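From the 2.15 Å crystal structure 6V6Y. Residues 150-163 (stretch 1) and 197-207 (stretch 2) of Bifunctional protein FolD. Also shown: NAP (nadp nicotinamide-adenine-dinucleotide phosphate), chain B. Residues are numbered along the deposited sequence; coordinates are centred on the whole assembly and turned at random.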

ATOM      1  N   GLY A 150      19.844  -7.492  14.384  1.00 45.51           N
ATOM      2  CA  GLY A 150      20.947  -6.893  13.664  1.00 46.83           C
ATOM      3  C   GLY A 150      20.872  -6.913  12.144  1.00 49.06           C
ATOM      4  O   GLY A 150      21.886  -6.636  11.493  1.00 47.36           O
ATOM      5  N   VAL A 151      19.723  -7.215  11.544  1.00 47.50           N
ATOM      6  CA  VAL A 151      19.620  -7.160  10.085  1.00 46.71           C
ATOM      7  C   VAL A 151      19.505  -5.699   9.661  1.00 46.56           C
ATOM      8  O   VAL A 151      18.633  -4.970  10.142  1.00 45.63           O
ATOM      9  CB  VAL A 151      18.428  -7.979   9.567  1.00 46.42           C
ATOM     10  CG1 VAL A 151      18.495  -8.109   8.040  1.00 42.78           C
ATOM     11  CG2 VAL A 151      18.396  -9.349  10.220  1.00 43.78           C
ATOM     12  N   ASP A 152      20.407  -5.263   8.785  1.00 49.03           N
ATOM     13  CA  ASP A 152      20.346  -3.941   8.158  1.00 49.82           C
ATOM     14  C   ASP A 152      19.557  -4.104   6.860  1.00 48.08           C
ATOM     15  O   ASP A 152      20.059  -4.665   5.882  1.00 47.52           O
ATOM     16  CB  ASP A 152      21.755  -3.405   7.911  1.00 49.50           C
ATOM     17  CG  ASP A 152      21.767  -2.042   7.225  1.00 52.82           C
ATOM     18  OD1 ASP A 152      20.690  -1.473   6.936  1.00 52.74           O
ATOM     19  OD2 ASP A 152      22.873  -1.528   6.960  1.00 57.54           O
ATOM     20  N   LEU A 153      18.310  -3.631   6.858  1.00 46.38           N
ATOM     21  CA  LEU A 153      17.394  -3.918   5.757  1.00 44.50           C
ATOM     22  C   LEU A 153      17.614  -3.031   4.537  1.00 46.67           C
ATOM     23  O   LEU A 153      17.102  -3.360   3.457  1.00 43.49           O
ATOM     24  CB  LEU A 153      15.949  -3.784   6.239  1.00 42.53           C
ATOM     25  CG  LEU A 153      15.496  -4.825   7.269  1.00 43.22           C
ATOM     26  CD1 LEU A 153      14.170  -4.415   7.936  1.00 44.72           C
ATOM     27  CD2 LEU A 153      15.391  -6.191   6.640  1.00 43.80           C
ATOM     28  N   ARG A 154      18.352  -1.923   4.692  1.00 47.69           N
ATOM     29  CA  ARG A 154      18.650  -1.006   3.595  1.00 45.78           C
ATOM     30  C   ARG A 154      19.389  -1.730   2.481  1.00 49.05           C
ATOM     31  O   ARG A 154      20.474  -2.277   2.700  1.00 46.46           O
ATOM     32  CB  ARG A 154      19.492   0.169   4.098  1.00 46.18           C
ATOM     33  CG  ARG A 154      18.777   1.015   5.170  1.00 53.24           C
ATOM     34  CD  ARG A 154      19.742   1.864   6.015  1.00 52.80           C
ATOM     35  NE  ARG A 154      20.879   1.074   6.487  1.00 57.94           N
ATOM     36  CZ  ARG A 154      22.105   1.559   6.676  1.00 60.38           C
ATOM     37  NH1 ARG A 154      22.356   2.841   6.439  1.00 57.76           N
ATOM     38  NH2 ARG A 154      23.081   0.760   7.093  1.00 58.05           N
ATOM     39  N   GLY A 155      18.802  -1.729   1.285  1.00 45.05           N
ATOM     40  CA  GLY A 155      19.420  -2.387   0.156  1.00 47.61           C
ATOM     41  C   GLY A 155      19.268  -3.889   0.112  1.00 45.59           C
ATOM     42  O   GLY A 155      19.760  -4.513  -0.835  1.00 47.36           O
ATOM     43  N   LYS A 156      18.584  -4.496   1.074  1.00 44.12           N
ATOM     44  CA  LYS A 156      18.419  -5.945   1.067  1.00 44.79           C
ATOM     45  C   LYS A 156      17.335  -6.381   0.088  1.00 41.34           C
ATOM     46  O   LYS A 156      16.304  -5.725  -0.060  1.00 38.87           O
ATOM     47  CB  LYS A 156      18.056  -6.461   2.468  1.00 44.44           C
ATOM     48  CG  LYS A 156      19.187  -6.428   3.489  1.00 48.40           C
ATOM     49  CD  LYS A 156      20.208  -7.533   3.279  1.00 46.16           C
ATOM     50  CE  LYS A 156      21.197  -7.562   4.455  1.00 48.52           C
ATOM     51  NZ  LYS A 156      21.813  -6.212   4.646  1.00 49.94           N
ATOM     52  N   GLU A 157      17.558  -7.524  -0.543  1.00 43.32           N
ATOM     53  CA  GLU A 157      16.540  -8.162  -1.365  1.00 44.24           C
ATOM     54  C   GLU A 157      15.602  -8.945  -0.459  1.00 44.18           C
ATOM     55  O   GLU A 157      15.984  -9.991   0.077  1.00 40.64           O
ATOM     56  CB  GLU A 157      17.202  -9.083  -2.380  1.00 42.25           C
ATOM     57  CG  GLU A 157      16.322  -9.452  -3.525  1.00 57.15           C
ATOM     58  CD  GLU A 157      17.036  -9.265  -4.837  1.00 57.15           C
ATOM     59  OE1 GLU A 157      16.968 -10.196  -5.664  1.00 61.30           O
ATOM     60  OE2 GLU A 157      17.682  -8.206  -5.024  1.00 54.22           O
ATOM     61  N   VAL A 158      14.380  -8.450  -0.275  1.00 37.98           N
ATOM     62  CA  VAL A 158      13.378  -9.125   0.541  1.00 36.86           C
ATOM     63  C   VAL A 158      12.281  -9.678  -0.359  1.00 40.61           C
ATOM     64  O   VAL A 158      11.715  -8.942  -1.183  1.00 39.23           O
ATOM     65  CB  VAL A 158      12.781  -8.179   1.594  1.00 40.05           C
ATOM     66  CG1 VAL A 158      11.772  -8.921   2.443  1.00 41.18           C
ATOM     67  CG2 VAL A 158      13.887  -7.571   2.442  1.00 36.52           C
ATOM     68  N   VAL A 159      11.977 -10.969  -0.199  1.00 36.03           N
ATOM     69  CA  VAL A 159      10.785 -11.574  -0.788  1.00 35.27           C
ATOM     70  C   VAL A 159       9.767 -11.850   0.316  1.00 39.12           C
ATOM     71  O   VAL A 159      10.091 -12.452   1.349  1.00 37.91           O
ATOM     72  CB  VAL A 159      11.106 -12.854  -1.580  1.00 36.96           C
ATOM     73  CG1 VAL A 159       9.814 -13.488  -2.106  1.00 31.37           C
ATOM     74  CG2 VAL A 159      12.075 -12.550  -2.729  1.00 35.71           C
ATOM     75  N   VAL A 160       8.545 -11.379   0.104  1.00 35.91           N
ATOM     76  CA  VAL A 160       7.412 -11.630   0.979  1.00 35.04           C
ATOM     77  C   VAL A 160       6.463 -12.538   0.208  1.00 40.08           C
ATOM     78  O   VAL A 160       6.033 -12.189  -0.900  1.00 40.56           O
ATOM     79  CB  VAL A 160       6.736 -10.307   1.371  1.00 38.67           C
ATOM     80  CG1 VAL A 160       5.526 -10.535   2.249  1.00 36.88           C
ATOM     81  CG2 VAL A 160       7.760  -9.368   2.005  1.00 33.77           C
ATOM     82  N   VAL A 161       6.170 -13.719   0.748  1.00 38.59           N
ATOM     83  CA  VAL A 161       5.257 -14.646   0.087  1.00 38.49           C
ATOM     84  C   VAL A 161       3.928 -14.629   0.818  1.00 39.39           C
ATOM     85  O   VAL A 161       3.835 -15.059   1.974  1.00 42.40           O
ATOM     86  CB  VAL A 161       5.818 -16.072   0.005  1.00 39.91           C
ATOM     87  CG1 VAL A 161       4.921 -16.920  -0.911  1.00 35.19           C
ATOM     88  CG2 VAL A 161       7.277 -16.074  -0.508  1.00 34.47           C
ATOM     89  N   GLY A 162       2.891 -14.169   0.123  1.00 37.54           N
ATOM     90  CA  GLY A 162       1.585 -13.972   0.705  1.00 38.40           C
ATOM     91  C   GLY A 162       1.267 -12.498   0.658  1.00 40.22           C
ATOM     92  O   GLY A 162       2.136 -11.667   0.940  1.00 37.06           O
ATOM     93  N   ARG A 163       0.039 -12.148   0.301  1.00 39.69           N
ATOM     94  CA  ARG A 163      -0.288 -10.754   0.053  1.00 40.62           C
ATOM     95  C   ARG A 163      -1.563 -10.354   0.785  1.00 43.38           C
ATOM     96  O   ARG A 163      -2.385  -9.595   0.260  1.00 41.25           O
ATOM     97  CB  ARG A 163      -0.422 -10.491  -1.450  1.00 42.71           C
ATOM     98  CG  ARG A 163      -1.463 -11.373  -2.100  1.00 42.14           C
ATOM     99  CD  ARG A 163      -1.834 -10.933  -3.504  1.00 41.07           C
ATOM    100  NE  ARG A 163      -2.544 -12.024  -4.162  1.00 44.69           N
ATOM    101  CZ  ARG A 163      -3.044 -11.977  -5.391  1.00 44.32           C
ATOM    102  NH1 ARG A 163      -2.931 -10.877  -6.118  1.00 44.59           N
ATOM    103  NH2 ARG A 163      -3.661 -13.043  -5.888  1.00 41.69           N
ATOM    104  N   ARG A 197      14.365 -17.962  -4.182  1.00 45.42           N
ATOM    105  CA  ARG A 197      15.811 -18.188  -4.148  1.00 45.52           C
ATOM    106  C   ARG A 197      16.616 -16.892  -4.205  1.00 46.54           C
ATOM    107  O   ARG A 197      17.799 -16.893  -3.846  1.00 49.12           O
ATOM    108  CB  ARG A 197      16.229 -19.103  -5.304  1.00 47.40           C
ATOM    109  CG  ARG A 197      16.358 -20.582  -4.926  1.00 52.70           C
ATOM    110  CD  ARG A 197      17.024 -21.430  -6.036  1.00 53.34           C
ATOM    111  NE  ARG A 197      16.254 -21.449  -7.285  1.00 55.32           N
ATOM    112  CZ  ARG A 197      15.295 -22.331  -7.573  1.00 54.35           C
ATOM    113  NH1 ARG A 197      14.974 -23.278  -6.704  1.00 49.33           N
ATOM    114  NH2 ARG A 197      14.651 -22.263  -8.737  1.00 59.48           N
ATOM    115  N   ARG A 198      16.014 -15.792  -4.655  1.00 46.33           N
ATOM    116  CA  ARG A 198      16.716 -14.515  -4.702  1.00 44.66           C
ATOM    117  C   ARG A 198      16.833 -13.840  -3.347  1.00 47.70           C
ATOM    118  O   ARG A 198      17.697 -12.967  -3.179  1.00 46.81           O
ATOM    119  CB  ARG A 198      16.000 -13.553  -5.639  1.00 49.04           C
ATOM    120  CG  ARG A 198      15.454 -14.181  -6.906  1.00 55.91           C
ATOM    121  CD  ARG A 198      14.661 -13.147  -7.663  1.00 56.47           C
ATOM    122  NE  ARG A 198      13.939 -13.744  -8.774  1.00 61.77           N
ATOM    123  CZ  ARG A 198      12.810 -13.246  -9.279  1.00 63.27           C
ATOM    124  NH1 ARG A 198      12.275 -12.130  -8.771  1.00 57.60           N
ATOM    125  NH2 ARG A 198      12.227 -13.862 -10.300  1.00 58.58           N
ATOM    126  N   ALA A 199      15.979 -14.213  -2.393  1.00 39.86           N
ATOM    127  CA  ALA A 199      15.817 -13.434  -1.172  1.00 45.70           C
ATOM    128  C   ALA A 199      17.012 -13.607  -0.235  1.00 42.16           C
ATOM    129  O   ALA A 199      17.372 -14.731   0.119  1.00 44.11           O
ATOM    130  CB  ALA A 199      14.527 -13.838  -0.451  1.00 38.29           C
ATOM    131  N   GLN A 200      17.622 -12.483   0.155  1.00 39.40           N
ATOM    132  CA  GLN A 200      18.469 -12.452   1.339  1.00 40.69           C
ATOM    133  C   GLN A 200      17.637 -12.495   2.618  1.00 41.99           C
ATOM    134  O   GLN A 200      18.071 -13.070   3.620  1.00 39.48           O
ATOM    135  CB  GLN A 200      19.337 -11.196   1.337  1.00 40.41           C
ATOM    136  CG  GLN A 200      20.198 -10.997   0.100  1.00 46.69           C
ATOM    137  CD  GLN A 200      20.791  -9.591   0.055  1.00 49.45           C
ATOM    138  OE1 GLN A 200      20.062  -8.599  -0.109  1.00 43.78           O
ATOM    139  NE2 GLN A 200      22.111  -9.494   0.238  1.00 42.63           N
ATOM    140  N   VAL A 201      16.452 -11.882   2.613  1.00 40.24           N
ATOM    141  CA  VAL A 201      15.479 -12.036   3.693  1.00 36.36           C
ATOM    142  C   VAL A 201      14.213 -12.582   3.056  1.00 41.74           C
ATOM    143  O   VAL A 201      13.681 -11.983   2.108  1.00 41.51           O
ATOM    144  CB  VAL A 201      15.213 -10.714   4.438  1.00 39.37           C
ATOM    145  CG1 VAL A 201      14.192 -10.902   5.574  1.00 35.02           C
ATOM    146  CG2 VAL A 201      16.515 -10.107   4.967  1.00 37.16           C
ATOM    147  N   LEU A 202      13.745 -13.727   3.552  1.00 38.15           N
ATOM    148  CA  LEU A 202      12.548 -14.387   3.041  1.00 36.99           C
ATOM    149  C   LEU A 202      11.507 -14.454   4.154  1.00 39.83           C
ATOM    150  O   LEU A 202      11.771 -15.020   5.225  1.00 39.40           O
ATOM    151  CB  LEU A 202      12.889 -15.782   2.523  1.00 34.74           C
ATOM    152  CG  LEU A 202      11.727 -16.613   1.980  1.00 37.43           C
ATOM    153  CD1 LEU A 202      11.178 -16.013   0.686  1.00 38.26           C
ATOM    154  CD2 LEU A 202      12.187 -18.031   1.756  1.00 38.44           C
ATOM    155  N   VAL A 203      10.341 -13.858   3.914  1.00 37.58           N
ATOM    156  CA  VAL A 203       9.235 -13.872   4.864  1.00 35.55           C
ATOM    157  C   VAL A 203       8.087 -14.646   4.241  1.00 40.00           C
ATOM    158  O   VAL A 203       7.636 -14.308   3.141  1.00 38.54           O
ATOM    159  CB  VAL A 203       8.780 -12.449   5.230  1.00 37.60           C
ATOM    160  CG1 VAL A 203       7.791 -12.486   6.407  1.00 32.54           C
ATOM    161  CG2 VAL A 203       9.988 -11.560   5.525  1.00 33.81           C
ATOM    162  N   VAL A 204       7.591 -15.663   4.946  1.00 40.96           N
ATOM    163  CA  VAL A 204       6.571 -16.557   4.397  1.00 39.55           C
ATOM    164  C   VAL A 204       5.320 -16.478   5.262  1.00 42.31           C
ATOM    165  O   VAL A 204       5.361 -16.799   6.453  1.00 40.14           O
ATOM    166  CB  VAL A 204       7.084 -18.003   4.297  1.00 37.79           C
ATOM    167  CG1 VAL A 204       6.053 -18.895   3.625  1.00 35.65           C
ATOM    168  CG2 VAL A 204       8.438 -18.054   3.547  1.00 30.52           C
ATOM    169  N   ALA A 205       4.189 -16.063   4.649  1.00 41.52           N
ATOM    170  CA  ALA A 205       2.880 -16.009   5.322  1.00 42.80           C
ATOM    171  C   ALA A 205       1.803 -16.558   4.373  1.00 43.53           C
ATOM    172  O   ALA A 205       0.994 -15.816   3.818  1.00 47.33           O
ATOM    173  CB  ALA A 205       2.543 -14.586   5.778  1.00 40.07           C
ATOM    174  N   VAL A 206       1.764 -17.877   4.217  1.00 41.70           N
ATOM    175  CA  VAL A 206       0.819 -18.501   3.298  1.00 46.72           C
ATOM    176  C   VAL A 206      -0.127 -19.484   3.976  1.00 50.72           C
ATOM    177  O   VAL A 206      -1.204 -19.759   3.425  1.00 51.45           O
ATOM    178  CB  VAL A 206       1.561 -19.201   2.141  1.00 48.01           C
ATOM    179  CG1 VAL A 206       2.384 -18.189   1.357  1.00 45.39           C
ATOM    180  CG2 VAL A 206       2.455 -20.291   2.676  1.00 43.11           C
ATOM    181  N   GLY A 207       0.218 -20.043   5.132  1.00 50.32           N
ATOM    182  CA  GLY A 207      -0.660 -21.011   5.768  1.00 50.43           C
ATOM    183  C   GLY A 207      -0.677 -22.378   5.120  1.00 50.95           C
ATOM    184  O   GLY A 207      -1.740 -23.003   5.036  1.00 57.53           O
TER
HETATM  185  PA  NAP B 301      -4.275 -15.391   3.733  1.00 44.48           P
HETATM  186  O1A NAP B 301      -5.163 -16.349   4.429  1.00 44.70           O
HETATM  187  O2A NAP B 301      -5.033 -14.223   3.232  1.00 44.23           O
HETATM  188  O5B NAP B 301      -3.496 -16.137   2.538  1.00 44.99           O
HETATM  189  C5B NAP B 301      -2.087 -16.111   2.512  1.00 44.84           C
HETATM  190  C4B NAP B 301      -1.567 -15.841   1.105  1.00 44.43           C
HETATM  191  O4B NAP B 301      -0.609 -16.817   0.752  1.00 44.88           O
HETATM  192  C3B NAP B 301      -2.658 -15.878   0.048  1.00 44.25           C
HETATM  193  O3B NAP B 301      -3.013 -14.559  -0.295  1.00 43.59           O
HETATM  194  C2B NAP B 301      -2.063 -16.639  -1.128  1.00 44.36           C
HETATM  195  O2B NAP B 301      -1.868 -15.824  -2.264  1.00 43.74           O
HETATM  196  C1B NAP B 301      -0.715 -17.139  -0.621  1.00 44.86           C
HETATM  197  N9A NAP B 301      -0.592 -18.594  -0.834  1.00 46.34           N
HETATM  198  C8A NAP B 301      -1.366 -19.569  -0.260  1.00 49.08           C
HETATM  199  N7A NAP B 301      -0.943 -20.773  -0.709  1.00 50.16           N
HETATM  200  C5A NAP B 301       0.091 -20.582  -1.558  1.00 48.30           C
HETATM  201  C6A NAP B 301       0.880 -21.465  -2.285  1.00 47.70           C
HETATM  202  N6A NAP B 301       0.666 -22.775  -2.208  1.00 48.94           N
HETATM  203  N1A NAP B 301       1.888 -20.974  -3.090  1.00 46.16           N
HETATM  204  C2A NAP B 301       2.105 -19.614  -3.164  1.00 45.29           C
HETATM  205  N3A NAP B 301       1.317 -18.743  -2.438  1.00 45.11           N
HETATM  206  C4A NAP B 301       0.321 -19.217  -1.649  1.00 46.01           C
HETATM  207  O3  NAP B 301      -3.083 -14.936   4.714  1.00 44.41           O
HETATM  208  PN  NAP B 301      -3.011 -14.746   6.311  1.00 44.63           P
HETATM  209  O1N NAP B 301      -4.329 -14.265   6.782  1.00 44.40           O
HETATM  210  O2N NAP B 301      -1.784 -13.985   6.634  1.00 44.09           O
HETATM  211  O5D NAP B 301      -2.817 -16.264   6.807  1.00 45.68           O
HETATM  212  C5D NAP B 301      -1.661 -16.980   6.432  1.00 46.16           C
HETATM  213  C4D NAP B 301      -1.106 -17.756   7.618  1.00 46.83           C
HETATM  214  O4D NAP B 301      -0.440 -16.889   8.521  1.00 46.21           O
HETATM  215  C3D NAP B 301      -2.224 -18.442   8.389  1.00 47.89           C
HETATM  216  O3D NAP B 301      -1.964 -19.823   8.477  1.00 49.65           O
HETATM  217  C2D NAP B 301      -2.191 -17.827   9.769  1.00 47.80           C
HETATM  218  O2D NAP B 301      -2.319 -18.826  10.752  1.00 50.29           O
HETATM  219  C1D NAP B 301      -0.819 -17.185   9.850  1.00 46.82           C
HETATM  220  N1N NAP B 301      -0.861 -15.968  10.682  1.00 46.03           N
HETATM  221  C2N NAP B 301      -0.075 -15.900  11.795  1.00 46.49           C
HETATM  222  C3N NAP B 301      -0.096 -14.770  12.600  1.00 45.49           C
HETATM  223  C7N NAP B 301       0.851 -14.664  13.756  1.00 44.74           C
HETATM  224  O7N NAP B 301       0.746 -13.565  14.631  1.00 43.54           O
HETATM  225  N7N NAP B 301       1.772 -15.611  13.923  1.00 45.11           N
HETATM  226  C4N NAP B 301      -0.919 -13.701  12.266  1.00 44.67           C
HETATM  227  C5N NAP B 301      -1.714 -13.781  11.130  1.00 45.05           C
HETATM  228  C6N NAP B 301      -1.676 -14.926  10.341  1.00 45.50           C
HETATM  229  P2B NAP B 301      -3.103 -15.348  -3.187  1.00 43.59           P
HETATM  230  O1X NAP B 301      -3.809 -14.187  -2.528  1.00 43.67           O
HETATM  231  O2X NAP B 301      -2.558 -14.906  -4.525  1.00 43.72           O
HETATM  232  O3X NAP B 301      -4.073 -16.489  -3.378  1.00 43.90           O

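Strands 157-161 and 201-204 of FolD lie side by side and parallel, their axes 4.9 Å apart at closest and 9° from alignment. Ahead of the strand, Val151 CG1 touches Val201 CG2 (4.2 Å), and Leu153, whose CA-to-CB bond points sideways, still brings CD2 to 4.4 Å from Val201 CG2. A type II turn from Leu153 to Lys156, closed by Lys156 N to Leu153 O (3.0 Å), leads the chain into the strand; Gly155 takes its positive phi. Gln200 then extends the hydrogen bonding with its side chain: Glu157 N donates to Gln200 OE1 (2.8 Å, nearly linear), while the aliphatic Lys156 CD lies 3.6 Å from the same oxygen. Glu157 O accepts from Val201 N (3.2 Å) and, weakly because the angle is bent, from Gln200 N (3.0 Å).

From here the odd-numbered residues of stretch 1 carry the ladder, and side chains alternate between the faces of the sheet. Val158 shares a face with Val201 and Val203, its CG2 4.0 Å from Val201 CB; Val158 and Val160 offer CA-H groups to the partner, with Val158 CA 3.3 Å from Val201 O. Val159 N donates to Val201 O (3.0 Å) and Val159 O accepts from Val203 N (2.9 Å); on the other face, Val159 CG2 meets Ala199 CB (3.6 Å) and Leu202 CD1 reaches Val159 CB (3.9 Å). Val161 N donates to Val203 O (2.9 Å) and Val161 O accepts from Ala205 N (2.9 Å). Val159 and Val161 thus each bond two residues of the partner stretch that flank their register mate, the parallel pattern. Val161 CG2 lies 4.1 Å from Leu202 CD1, and Val161 CG1 packs on Val206 CG1 (3.6 Å). At Gly162 a CB would clash with Ala205 O. Beyond it, Arg163 NE hydrogen-bonds NADP phosphate oxygen O1X (3.0 Å).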